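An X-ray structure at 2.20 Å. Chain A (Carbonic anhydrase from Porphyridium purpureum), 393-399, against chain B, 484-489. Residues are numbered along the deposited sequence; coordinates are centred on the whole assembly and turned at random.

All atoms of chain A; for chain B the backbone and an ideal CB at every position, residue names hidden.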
# COMPACT_ATOMS: atom_id res chain seq x y z
N ALA A 393 -18.32 8.62 0.81
CA ALA A 393 -18.36 7.24 0.31
C ALA A 393 -19.66 6.89 -0.41
O ALA A 393 -19.72 5.92 -1.15
CB ALA A 393 -18.13 6.28 1.45
N LEU A 394 -20.72 7.65 -0.13
CA LEU A 394 -22.02 7.38 -0.76
C LEU A 394 -22.23 8.22 -2.03
O LEU A 394 -23.21 8.03 -2.73
CB LEU A 394 -23.14 7.63 0.24
CG LEU A 394 -22.88 7.09 1.65
CD1 LEU A 394 -23.92 7.58 2.65
CD2 LEU A 394 -22.85 5.58 1.62
N GLY A 395 -21.30 9.12 -2.33
CA GLY A 395 -21.43 9.99 -3.49
C GLY A 395 -21.01 9.38 -4.82
O GLY A 395 -20.70 8.21 -4.91
N ASP A 396 -20.95 10.22 -5.85
CA ASP A 396 -20.61 9.75 -7.19
C ASP A 396 -19.21 10.20 -7.70
O ASP A 396 -18.91 10.08 -8.89
CB ASP A 396 -21.69 10.22 -8.17
CG ASP A 396 -23.12 9.89 -7.70
OD1 ASP A 396 -23.32 8.84 -7.04
OD2 ASP A 396 -24.06 10.66 -8.00
N SER A 397 -18.36 10.67 -6.80
CA SER A 397 -17.03 11.15 -7.18
C SER A 397 -16.12 10.06 -7.75
O SER A 397 -16.09 8.94 -7.26
CB SER A 397 -16.37 11.85 -5.98
OG SER A 397 -15.11 12.40 -6.30
N ARG A 398 -15.34 10.37 -8.78
CA ARG A 398 -14.46 9.35 -9.38
C ARG A 398 -12.95 9.58 -9.18
O ARG A 398 -12.15 9.22 -10.04
CB ARG A 398 -14.78 9.20 -10.86
CG ARG A 398 -16.22 8.81 -11.13
CD ARG A 398 -16.48 7.39 -10.71
NE ARG A 398 -17.89 7.03 -10.85
CZ ARG A 398 -18.53 6.98 -12.02
NH1 ARG A 398 -17.89 7.26 -13.15
NH2 ARG A 398 -19.83 6.67 -12.05
N LEU A 399 -12.57 10.21 -8.07
CA LEU A 399 -11.18 10.48 -7.77
C LEU A 399 -10.41 9.19 -7.49
O LEU A 399 -10.70 8.46 -6.52
CB LEU A 399 -11.07 11.46 -6.59
CG LEU A 399 -11.82 12.77 -6.84
CD1 LEU A 399 -11.75 13.72 -5.64
CD2 LEU A 399 -11.30 13.41 -8.10
N UNK B 484 -22.56 -1.60 -15.79
CA UNK B 484 -23.47 -1.52 -14.66
C UNK B 484 -23.08 -0.34 -13.79
O UNK B 484 -21.98 -0.30 -13.22
CB UNK B 484 -23.46 -2.82 -13.85
N UNK B 485 -23.97 0.63 -13.72
CA UNK B 485 -23.73 1.82 -12.92
C UNK B 485 -23.68 1.44 -11.46
O UNK B 485 -24.47 0.63 -10.99
CB UNK B 485 -24.81 2.88 -13.17
N UNK B 486 -22.71 1.99 -10.75
CA UNK B 486 -22.60 1.68 -9.35
C UNK B 486 -23.00 2.85 -8.46
O UNK B 486 -22.63 2.88 -7.31
CB UNK B 486 -21.17 1.24 -9.03
N UNK B 487 -23.81 3.76 -8.97
CA UNK B 487 -24.22 4.90 -8.17
C UNK B 487 -25.50 4.64 -7.35
O UNK B 487 -26.46 4.04 -7.82
CB UNK B 487 -24.43 6.11 -9.09
N UNK B 488 -25.45 4.98 -6.07
CA UNK B 488 -26.60 4.82 -5.19
C UNK B 488 -27.26 6.17 -5.00
O UNK B 488 -28.48 6.30 -5.16
CB UNK B 488 -26.19 4.22 -3.84
N UNK B 489 -26.44 7.17 -4.68
CA UNK B 489 -26.92 8.52 -4.45
C UNK B 489 -25.99 9.27 -3.51
O UNK B 489 -25.46 10.34 -3.91
CB UNK B 489 -28.34 8.49 -3.88

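Position 484 lies beyond the reach of the chain A stretch, with nothing of it within 5.5 Å of the ideal CB, so this contact sets no rule there. The residue is alanine.

Position 485 points its CA-to-CB bond sideways, and a CB alone would touch nothing. A longer side chain could approach the guanidinium of A:Arg398, which favours an acceptor or an acid; a small polar residue that serves its own loop would do equally well. The deposited B:Asn485 takes the second course. Its OD1 accepts from the backbone N of 487 at 2.8 Å, while its ND2 stays 4.3 Å from A:Arg398 NH2.

Position 486 turns sideways, with nothing of the chain A stretch near its CB, so this contact sets no preference there. It is aspartate, and B:Asp486 makes no contact with the chain A stretch; its OD1 is hydrogen-bonded elsewhere in the structure.

Position 487 is the one whose CA-to-CB bond points toward chain A, and it receives mixed signals. The ideal CB sits 3.6 Å from A:Asp396 OD1, which argues for a donor such as serine, threonine or asparagine, whereas A:Arg398 argues for an acid. B:Asp487 answers the arginine: with chi1 in m, its OD2 forms a rather long salt bridge of 3.5 Å to A:Arg398 NH2, meeting the guanidinium at its edge. The same OD2 accepts from B:Asn485 ND2 at 3.1 Å. The price is a like-charge approach, B:Asp487 OD1 to A:Asp396 OD1 at 3.6 Å. A water lies 2.7 Å from B:Asp487 OD1 and 3.1 Å from A:Gly395 O, placed to donate to either, though it has more acceptors in reach than protons, linking the chains where no direct hydrogen bond does.

Position 488 also points sideways, its ideal CB 5.0 Å from A:Leu394 O. The side chain of A:Leu394 offers an apolar surface within reach of a longer chain, so leucine, isoleucine or methionine would suit. B:Ile488, with chi1 p and chi2 t, extends CD1 to 3.9 Å from A:Leu394 CB, and its CG1 packs 3.5 Å from A:Leu394 O.

Position 489 directs its CB away from chain A, and at its phi of 154° a CB would jam against the preceding carbonyl oxygen. That alone calls for glycine, and B:Gly489 it is, though poorly ordered. Its backbone carries the contact: C lies 3.1 Å from A:Leu394 O, and N donates at 2.8 Å to a water placed to donate to A:Leu394 O at 2.9 Å or A:Asp396 OD1 at 2.6 Å, with more acceptors in reach than protons.

Chain B, residues 484-489: ANDDIG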
# COMPACT_ATOMS: atom_id res chain seq x y z
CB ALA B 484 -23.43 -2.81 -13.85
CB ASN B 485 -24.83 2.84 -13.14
CG ASN B 485 -24.56 4.12 -12.41
OD1 ASN B 485 -25.12 4.37 -11.35
ND2 ASN B 485 -23.62 4.91 -12.93
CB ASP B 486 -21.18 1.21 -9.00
CG ASP B 486 -21.10 0.61 -7.62
OD1 ASP B 486 -22.08 -0.03 -7.17
OD2 ASP B 486 -20.07 0.79 -6.95
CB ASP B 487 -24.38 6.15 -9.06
CG ASP B 487 -23.06 6.56 -9.74
OD1 ASP B 487 -21.97 6.31 -9.17
OD2 ASP B 487 -23.10 7.14 -10.85
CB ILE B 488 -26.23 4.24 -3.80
CG1 ILE B 488 -25.20 5.12 -3.10
CG2 ILE B 488 -25.76 2.80 -3.94
CD1 ILE B 488 -24.85 4.67 -1.71
O HOH W 1 -23.73 6.92 -5.34
O HOH W 2 -20.80 5.74 -6.80
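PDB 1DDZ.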